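Local atomic coordinates of cell division control protein Cdc48 (Mycobacterium smegmatis, PDB entry 5E7P), a protein that belongs to the AAA ATPase family and probably binds and hydrolyses ATP, with two nucleotide sites that both hold ADP in this structure. Residues 52-58 with 68-72; 110-116 with 194-200; 134-140 with 187-193. All blocks are in the same frame, centred on the assembly; numbering follows the deposited sequence.

How the contacts relate
The three contacts follow one another in space, contact 3 lying between the other two. Contact 1 (52-58 with 68-72) lies in the N-terminal double-psi-barrel region and touches contact 3, whose V138 CG2 lies 3.9 Å from A68 CA; centres are about 14 Å apart. Contact 3 (134-140 with 187-193) runs on into contact 2 (110-116 with 194-200) because strands 188-190 and 196-199 are consecutive; centres are about 9 Å apart, and V113 CG2 packs on V189 CG2. Contacts 1 and 2 do not meet. One ADP lies about 4 Å from the P193 side chain and about 8 Å from that of N194; the side chain of D56 is about 10 Å from the second ADP.

Contact 1 of 3, residues 52-58 with 68-72; sequences IREWDAV and AVAGV
With chi1 at -170° and an extended chain beyond, E54 carries its CG and carboxylate to V72, whereas W55, with CG beside its own backbone N (chi1 -57°), turns its ring toward V69. The E54 side chain crosses that of V72 at about a right angle, CD lying 3.6 Å from V72 CG2. Its OE2 also stands above one face of the W55 ring, offset toward the rim. V69 approaches the same indole differently: CG1 comes in at the edge, in the ring plane, 3.6 Å from W55 CE3.

E54 and W55 are the two middle residues of a type II beta turn from R53 to D56, in which W55 adopts a positive phi. D56 helps to hold the turn through its side chain, OD2 accepting the N-H of R53 at 3.2 Å from above the carboxylate plane. The turn then delivers its backbone to the partner strand. W55 N donates to A70 O at 2.7 Å, and A70 N returns a bond to D56 O, so both polar backbone atoms of A70 are gripped by the turn. Beyond, A57 and V69 form an antiparallel non-hydrogen-bonded pair, and V58 and A68 a hydrogen-bonded one, V58 N reaching A68 O at 2.8 Å. A70 CB has I52 CD1 and V58 CG1 as looser apolar neighbours, each at 4.4 Å.

This hairpin of strands 57-61 and 65-72 forms part of the mixed sheet of the CDC48 N-terminal domain, of the double-psi barrel clan. R467 and R471 bond to the carbonyls of W55 and E54. Strand 39-42 runs along the far edge of strand 65-72, helix 44-50 packs on I52, A70 and V72 through L47, and strand 98-104 meets I52 and V58.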
loop_
_atom_site.group_PDB
_atom_site.type_symbol
_atom_site.label_atom_id
_atom_site.label_comp_id
_atom_site.label_asym_id
_atom_site.label_seq_id
_atom_site.Cartn_x
_atom_site.Cartn_y
_atom_site.Cartn_z
ATOM N N ILE A 52 -3.067 8.847 15.969
ATOM C CA ILE A 52 -2.523 7.832 15.077
ATOM C C ILE A 52 -2.942 6.428 15.492
ATOM O O ILE A 52 -3.405 6.211 16.612
ATOM C CB ILE A 52 -0.989 7.881 15.049
ATOM C CG1 ILE A 52 -0.431 7.634 16.451
ATOM C CG2 ILE A 52 -0.510 9.212 14.492
ATOM C CD1 ILE A 52 1.071 7.701 16.523
ATOM N N ARG A 53 -2.773 5.476 14.581
ATOM C CA ARG A 53 -3.015 4.072 14.884
ATOM C C ARG A 53 -1.682 3.372 15.091
ATOM O O ARG A 53 -0.626 3.981 14.938
ATOM C CB ARG A 53 -3.762 3.392 13.736
ATOM C CG ARG A 53 -5.127 3.974 13.428
ATOM C CD ARG A 53 -5.740 3.268 12.231
ATOM N NE ARG A 53 -4.896 3.400 11.046
ATOM C CZ ARG A 53 -4.978 2.620 9.972
ATOM N NH1 ARG A 53 -5.866 1.634 9.927
ATOM N NH2 ARG A 53 -4.163 2.824 8.944
ATOM N N GLU A 54 -1.734 2.091 15.432
ATOM C CA GLU A 54 -0.529 1.279 15.487
ATOM C C GLU A 54 0.082 1.204 14.087
ATOM O O GLU A 54 -0.634 1.316 13.091
ATOM C CB GLU A 54 -0.863 -0.122 16.002
ATOM C CG GLU A 54 0.350 -0.976 16.328
ATOM C CD GLU A 54 -0.013 -2.413 16.644
ATOM O OE1 GLU A 54 -1.194 -2.782 16.462
ATOM O OE2 GLU A 54 0.884 -3.172 17.071
ATOM N N TRP A 55 1.403 1.031 14.029
ATOM C CA TRP A 55 2.178 0.946 12.780
ATOM C C TRP A 55 2.412 2.280 12.063
ATOM O O TRP A 55 3.170 2.338 11.097
ATOM C CB TRP A 55 1.614 -0.094 11.800
ATOM C CG TRP A 55 1.504 -1.481 12.358
ATOM C CD1 TRP A 55 0.377 -2.240 12.436
ATOM C CD2 TRP A 55 2.561 -2.273 12.918
ATOM N NE1 TRP A 55 0.663 -3.456 13.005
ATOM C CE2 TRP A 55 1.998 -3.502 13.311
ATOM C CE3 TRP A 55 3.928 -2.064 13.125
ATOM C CZ2 TRP A 55 2.750 -4.518 13.898
ATOM C CZ3 TRP A 55 4.674 -3.071 13.709
ATOM C CH2 TRP A 55 4.083 -4.283 14.089
ATOM N N ASP A 56 1.774 3.349 12.524
ATOM C CA ASP A 56 2.108 4.669 12.001
ATOM C C ASP A 56 3.457 5.108 12.561
ATOM O O ASP A 56 3.823 4.736 13.676
ATOM C CB ASP A 56 1.020 5.695 12.329
ATOM C CG ASP A 56 -0.215 5.531 11.462
ATOM O OD1 ASP A 56 -0.121 4.868 10.406
ATOM O OD2 ASP A 56 -1.279 6.070 11.835
ATOM N N ALA A 57 4.206 5.878 11.779
ATOM C CA ALA A 57 5.514 6.349 12.220
ATOM C C ALA A 57 5.376 7.563 13.124
ATOM O O ALA A 57 4.451 8.361 12.972
ATOM C CB ALA A 57 6.399 6.680 11.032
ATOM N N VAL A 58 6.300 7.690 14.069
ATOM C CA VAL A 58 6.359 8.866 14.928
ATOM C C VAL A 58 7.730 9.519 14.854
ATOM O O VAL A 58 8.738 8.850 14.625
ATOM C CB VAL A 58 6.060 8.531 16.407
ATOM C CG1 VAL A 58 4.572 8.343 16.623
ATOM C CG2 VAL A 58 6.846 7.303 16.853
ATOM N N ALA A 68 10.572 6.431 14.129
ATOM C CA ALA A 68 10.381 5.002 14.326
ATOM C C ALA A 68 8.921 4.630 14.113
ATOM O O ALA A 68 8.057 5.501 14.028
ATOM C CB ALA A 68 10.845 4.590 15.715
ATOM N N VAL A 69 8.654 3.331 14.021
ATOM C CA VAL A 69 7.297 2.831 13.841
ATOM C C VAL A 69 6.631 2.612 15.196
ATOM O O VAL A 69 7.190 1.949 16.073
ATOM C CB VAL A 69 7.290 1.508 13.046
ATOM C CG1 VAL A 69 5.875 0.938 12.947
ATOM C CG2 VAL A 69 7.885 1.721 11.662
ATOM N N ALA A 70 5.439 3.173 15.368
ATOM C CA ALA A 70 4.720 3.030 16.629
ATOM C C ALA A 70 4.118 1.639 16.779
ATOM O O ALA A 70 3.227 1.250 16.024
ATOM C CB ALA A 70 3.640 4.092 16.763
ATOM N N GLY A 71 4.619 0.893 17.755
ATOM C CA GLY A 71 4.043 -0.389 18.111
ATOM C C GLY A 71 3.388 -0.282 19.473
ATOM O O GLY A 71 3.860 0.459 20.333
ATOM N N VAL A 72 2.295 -1.012 19.674
ATOM C CA VAL A 72 1.575 -0.956 20.941
ATOM C C VAL A 72 2.380 -1.603 22.066
ATOM O O VAL A 72 2.860 -2.730 21.933
ATOM C CB VAL A 72 0.185 -1.614 20.838
ATOM C CG1 VAL A 72 -0.482 -1.670 22.205
ATOM C CG2 VAL A 72 -0.686 -0.856 19.849
#

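Contact 2 of 3, residues 110-116 with 194-200; sequences ARSVTVS and NSVVSWG
W199 lays the CE3 corner of its indole against V115, 3.8 Å from CG2, and the two side chains cross at a slant. V115 offers that methyl because chi1 of -62° sets CG2 between the backbone N and the carbonyl carbon. The backbone of S116 meets the same indole at its edge, in the ring plane, and W199 NE1 is taken by the carbonyl of I125. On this buried face V113 and V197 join the pair, with V115 CG1 4.4 Å from V197 CG1, and L130 of helix 127-133 packs on it.

The opposite face is mixed: V196 packs on P295, E296 and A299 of helix 294-299 beside S112, T114 and S198. Here V196 CG1 touches S112 CB at 3.6 Å.

Between the two faces runs a parallel ladder, in which V113 N reaches V196 O at 2.9 Å. Strand 196-199 is the outer strand of a mixed sheet; the other edge of strand 112-116 is taken by strand 177-184. At the start of the strands one water donates to A110 O and N194 OD1, and a second to R111 O and N194 O. N194, its side chain about 8 Å from bound ADP, is held by D329 through ND2, while R111 pairs with D184.

Apolar packing thus seals a helix onto each face, while water and charge hold the opening end at A110, R111 and N194.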
loop_
_atom_site.group_PDB
_atom_site.type_symbol
_atom_site.label_atom_id
_atom_site.label_comp_id
_atom_site.label_asym_id
_atom_site.label_seq_id
_atom_site.Cartn_x
_atom_site.Cartn_y
_atom_site.Cartn_z
ATOM N N ALA A 110 10.554 6.793 -0.230
ATOM C CA ALA A 110 11.876 7.257 -0.634
ATOM C C ALA A 110 12.097 7.105 -2.131
ATOM O O ALA A 110 11.814 6.054 -2.705
ATOM C CB ALA A 110 12.952 6.497 0.119
ATOM N N ARG A 111 12.599 8.160 -2.764
ATOM C CA ARG A 111 13.106 8.034 -4.120
ATOM C C ARG A 111 14.424 7.292 -4.013
ATOM O O ARG A 111 14.688 6.352 -4.762
ATOM C CB ARG A 111 13.320 9.402 -4.766
ATOM C CG ARG A 111 12.043 10.193 -4.980
ATOM C CD ARG A 111 12.313 11.487 -5.735
ATOM N NE ARG A 111 11.200 12.426 -5.605
ATOM C CZ ARG A 111 11.155 13.413 -4.714
ATOM N NH1 ARG A 111 10.100 14.217 -4.663
ATOM N NH2 ARG A 111 12.166 13.599 -3.876
ATOM N N SER A 112 15.244 7.717 -3.057
ATOM C CA SER A 112 16.516 7.058 -2.792
ATOM C C SER A 112 16.871 7.151 -1.317
ATOM O O SER A 112 16.366 8.012 -0.601
ATOM C CB SER A 112 17.640 7.683 -3.624
ATOM O OG SER A 112 18.012 8.949 -3.111
ATOM N N VAL A 113 17.731 6.242 -0.871
ATOM C CA VAL A 113 18.323 6.309 0.459
ATOM C C VAL A 113 19.779 5.894 0.336
ATOM O O VAL A 113 20.074 4.779 -0.091
ATOM C CB VAL A 113 17.639 5.357 1.458
ATOM C CG1 VAL A 113 18.411 5.332 2.769
ATOM C CG2 VAL A 113 16.191 5.758 1.695
ATOM N N THR A 114 20.692 6.788 0.697
ATOM C CA THR A 114 22.112 6.467 0.640
ATOM C C THR A 114 22.625 6.065 2.017
ATOM O O THR A 114 22.443 6.789 2.992
ATOM C CB THR A 114 22.943 7.639 0.091
ATOM O OG1 THR A 114 22.448 8.014 -1.200
ATOM C CG2 THR A 114 24.403 7.239 -0.033
ATOM N N VAL A 115 23.257 4.900 2.089
ATOM C CA VAL A 115 23.780 4.395 3.350
ATOM C C VAL A 115 25.293 4.237 3.284
ATOM O O VAL A 115 25.872 4.146 2.201
ATOM C CB VAL A 115 23.151 3.037 3.717
ATOM C CG1 VAL A 115 21.648 3.179 3.905
ATOM C CG2 VAL A 115 23.463 2.000 2.647
ATOM N N SER A 116 25.930 4.206 4.449
ATOM C CA SER A 116 27.372 4.022 4.520
ATOM C C SER A 116 27.713 2.811 5.375
ATOM O O SER A 116 27.025 2.517 6.350
ATOM C CB SER A 116 28.049 5.268 5.090
ATOM O OG SER A 116 29.457 5.118 5.113
ATOM N N ASN A 194 9.785 0.716 -5.158
ATOM C CA ASN A 194 10.213 1.668 -6.181
ATOM C C ASN A 194 11.295 2.623 -5.678
ATOM O O ASN A 194 11.617 3.613 -6.332
ATOM C CB ASN A 194 9.018 2.452 -6.741
ATOM C CG ASN A 194 8.247 3.197 -5.667
ATOM O OD1 ASN A 194 8.658 3.241 -4.510
ATOM N ND2 ASN A 194 7.125 3.795 -6.051
ATOM N N SER A 195 11.848 2.325 -4.509
ATOM C CA SER A 195 12.964 3.096 -3.982
ATOM C C SER A 195 14.266 2.487 -4.466
ATOM O O SER A 195 14.293 1.345 -4.923
ATOM C CB SER A 195 12.943 3.103 -2.451
ATOM O OG SER A 195 11.784 3.746 -1.953
ATOM N N VAL A 196 15.345 3.253 -4.373
ATOM C CA VAL A 196 16.676 2.709 -4.599
ATOM C C VAL A 196 17.530 2.926 -3.354
ATOM O O VAL A 196 17.557 4.019 -2.791
ATOM C CB VAL A 196 17.350 3.311 -5.859
ATOM C CG1 VAL A 196 17.385 4.833 -5.797
ATOM C CG2 VAL A 196 18.751 2.741 -6.044
ATOM N N VAL A 197 18.203 1.874 -2.904
ATOM C CA VAL A 197 19.066 1.974 -1.734
ATOM C C VAL A 197 20.500 1.648 -2.120
ATOM O O VAL A 197 20.834 0.490 -2.361
ATOM C CB VAL A 197 18.608 1.027 -0.611
ATOM C CG1 VAL A 197 19.459 1.231 0.633
ATOM C CG2 VAL A 197 17.139 1.254 -0.297
ATOM N N SER A 198 21.345 2.673 -2.178
ATOM C CA SER A 198 22.705 2.516 -2.685
ATOM C C SER A 198 23.767 2.961 -1.683
ATOM O O SER A 198 23.486 3.723 -0.758
ATOM C CB SER A 198 22.870 3.286 -3.998
ATOM O OG SER A 198 22.444 4.629 -3.854
ATOM N N TRP A 199 24.991 2.483 -1.886
ATOM C CA TRP A 199 26.095 2.780 -0.982
ATOM C C TRP A 199 26.594 4.209 -1.138
ATOM O O TRP A 199 26.364 4.850 -2.163
ATOM C CB TRP A 199 27.249 1.797 -1.194
ATOM C CG TRP A 199 26.933 0.408 -0.741
ATOM C CD1 TRP A 199 26.699 -0.681 -1.528
ATOM C CD2 TRP A 199 26.800 -0.039 0.613
ATOM N NE1 TRP A 199 26.435 -1.781 -0.748
ATOM C CE2 TRP A 199 26.490 -1.412 0.571
ATOM C CE3 TRP A 199 26.914 0.590 1.856
ATOM C CZ2 TRP A 199 26.293 -2.168 1.725
ATOM C CZ3 TRP A 199 26.719 -0.162 3.000
ATOM C CH2 TRP A 199 26.414 -1.527 2.927
ATOM N N GLY A 200 27.276 4.700 -0.108
ATOM C CA GLY A 200 27.845 6.034 -0.128
ATOM C C GLY A 200 29.014 6.119 -1.085
ATOM O O GLY A 200 30.025 5.441 -0.904
HETATM O O HOH W 1 9.029 5.587 -3.225
HETATM O O HOH W 2 13.151 5.480 -6.749
#

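Contact 3 of 3, residues 134-140 with 187-193; sequences LLGKVMT and GTVSVQP
A type II beta turn, L134 to K137, leads into a short antiparallel ladder in which V138 and M139 pair with S190 and V189. G136 sits at the third position of the turn with a positive phi, where a CB would jam against the preceding carbonyl.

The close-packed part centres on V191. Its chi1 of -179° puts CG2 beside the backbone N, and this methyl faces both L134 CB, at 4.1 Å, and M139 CE, at 3.8 Å. M139 gets there by bending at chi2 (-69°), so that its chain slants across V191 while its CB rests on V189 CG2. V180 and V183 of strand 177-184 close in on M139 from outside the pair. The backbone of V191 is held at both polar atoms: its O accepts G136 N in the carbonyl plane, and its N donates to K137 O at 3.0 Å. On the next rung, M139 and V189 exchange two bonds, N to O in each direction.

Toward G187, which is exposed, the pairing slackens. Between T140 and T188 the sole side-chain bond is a weak one, T188 OG1 to T140 OG1 at 3.4 Å. A67 of strand 65-72 touches both threonines, linking this end to the N-terminal barrel. The other edge of strand 188-190 is taken by strand 108-109.

At the far end the chain leaves the ladder for the nucleotide. Q192 NE2 donates to S190 OG at 2.9 Å, the hydroxyl lying close to the amide plane, and also bonds S472. P193, part of the ADP pocket, rests on the turn through its ring: P193 CD lies 3.8 Å from L135 CD1.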
loop_
_atom_site.group_PDB
_atom_site.type_symbol
_atom_site.label_atom_id
_atom_site.label_comp_id
_atom_site.label_asym_id
_atom_site.label_seq_id
_atom_site.Cartn_x
_atom_site.Cartn_y
_atom_site.Cartn_z
ATOM N N LEU A 134 15.655 -3.781 3.999
ATOM C CA LEU A 134 15.155 -2.591 4.684
ATOM C C LEU A 134 13.763 -2.191 4.214
ATOM O O LEU A 134 13.290 -1.097 4.519
ATOM C CB LEU A 134 16.120 -1.419 4.490
ATOM C CG LEU A 134 17.504 -1.574 5.120
ATOM C CD1 LEU A 134 18.401 -0.407 4.733
ATOM C CD2 LEU A 134 17.392 -1.692 6.632
ATOM N N LEU A 135 13.111 -3.084 3.476
ATOM C CA LEU A 135 11.802 -2.795 2.900
ATOM C C LEU A 135 10.780 -2.412 3.969
ATOM O O LEU A 135 10.561 -3.156 4.926
ATOM C CB LEU A 135 11.302 -3.997 2.096
ATOM C CG LEU A 135 10.134 -3.758 1.137
ATOM C CD1 LEU A 135 10.511 -2.734 0.072
ATOM C CD2 LEU A 135 9.702 -5.068 0.490
ATOM N N GLY A 136 10.171 -1.242 3.806
ATOM C CA GLY A 136 9.123 -0.790 4.703
ATOM C C GLY A 136 9.600 0.043 5.880
ATOM O O GLY A 136 8.805 0.731 6.517
ATOM N N LYS A 137 10.894 -0.015 6.175
ATOM C CA LYS A 137 11.439 0.690 7.332
ATOM C C LYS A 137 11.630 2.184 7.076
ATOM O O LYS A 137 11.885 2.601 5.945
ATOM C CB LYS A 137 12.753 0.049 7.785
ATOM C CG LYS A 137 12.597 -1.390 8.238
ATOM C CD LYS A 137 13.827 -1.885 8.979
ATOM C CE LYS A 137 13.596 -3.281 9.542
ATOM N NZ LYS A 137 14.747 -3.748 10.363
ATOM N N VAL A 138 11.502 2.984 8.133
ATOM C CA VAL A 138 11.666 4.433 8.030
ATOM C C VAL A 138 13.122 4.861 8.189
ATOM O O VAL A 138 13.862 4.315 9.008
ATOM C CB VAL A 138 10.795 5.194 9.052
ATOM C CG1 VAL A 138 9.325 5.084 8.690
ATOM C CG2 VAL A 138 11.049 4.680 10.458
ATOM N N MET A 139 13.522 5.849 7.396
ATOM C CA MET A 139 14.899 6.321 7.390
ATOM C C MET A 139 14.952 7.821 7.638
ATOM O O MET A 139 14.059 8.563 7.227
ATOM C CB MET A 139 15.566 5.998 6.049
ATOM C CG MET A 139 15.532 4.528 5.662
ATOM S SD MET A 139 16.578 3.502 6.711
ATOM C CE MET A 139 15.947 1.872 6.324
ATOM N N THR A 140 16.006 8.256 8.318
ATOM C CA THR A 140 16.267 9.669 8.541
ATOM C C THR A 140 17.774 9.861 8.453
ATOM O O THR A 140 18.533 8.997 8.891
ATOM C CB THR A 140 15.773 10.130 9.928
ATOM O OG1 THR A 140 14.413 9.722 10.119
ATOM C CG2 THR A 140 15.866 11.645 10.057
ATOM N N GLY A 187 13.956 14.769 4.856
ATOM C CA GLY A 187 13.101 14.528 6.004
ATOM C C GLY A 187 13.100 13.076 6.434
ATOM O O GLY A 187 14.148 12.512 6.745
ATOM N N THR A 188 11.918 12.470 6.455
ATOM C CA THR A 188 11.783 11.071 6.842
ATOM C C THR A 188 11.105 10.265 5.739
ATOM O O THR A 188 10.032 10.630 5.255
ATOM C CB THR A 188 10.997 10.917 8.154
ATOM O OG1 THR A 188 11.733 11.524 9.221
ATOM C CG2 THR A 188 10.784 9.448 8.475
ATOM N N VAL A 189 11.741 9.167 5.345
ATOM C CA VAL A 189 11.256 8.364 4.232
ATOM C C VAL A 189 11.174 6.886 4.591
ATOM O O VAL A 189 11.814 6.427 5.535
ATOM C CB VAL A 189 12.169 8.509 3.002
ATOM C CG1 VAL A 189 12.198 9.950 2.518
ATOM C CG2 VAL A 189 13.569 8.027 3.328
ATOM N N SER A 190 10.379 6.145 3.828
ATOM C CA SER A 190 10.266 4.706 4.008
ATOM C C SER A 190 10.765 3.994 2.756
ATOM O O SER A 190 10.546 4.466 1.641
ATOM C CB SER A 190 8.816 4.316 4.285
ATOM O OG SER A 190 7.981 4.710 3.210
ATOM N N VAL A 191 11.435 2.861 2.940
ATOM C CA VAL A 191 11.945 2.098 1.806
ATOM C C VAL A 191 10.825 1.332 1.110
ATOM O O VAL A 191 10.188 0.459 1.699
ATOM C CB VAL A 191 13.062 1.123 2.223
ATOM C CG1 VAL A 191 13.586 0.372 1.011
ATOM C CG2 VAL A 191 14.190 1.872 2.924
ATOM N N GLN A 192 10.592 1.677 -0.149
ATOM C CA GLN A 192 9.540 1.067 -0.947
ATOM C C GLN A 192 10.162 0.251 -2.085
ATOM O O GLN A 192 11.353 0.386 -2.363
ATOM C CB GLN A 192 8.621 2.158 -1.500
ATOM C CG GLN A 192 7.933 2.976 -0.427
ATOM C CD GLN A 192 7.012 2.134 0.439
ATOM O OE1 GLN A 192 6.310 1.255 -0.060
ATOM N NE2 GLN A 192 7.015 2.395 1.744
ATOM N N PRO A 193 9.367 -0.617 -2.733
ATOM C CA PRO A 193 9.901 -1.366 -3.876
ATOM C C PRO A 193 10.387 -0.461 -5.012
ATOM O O PRO A 193 11.300 -0.840 -5.740
ATOM C CB PRO A 193 8.700 -2.185 -4.338
ATOM C CG PRO A 193 7.889 -2.377 -3.103
ATOM C CD PRO A 193 8.039 -1.109 -2.322
#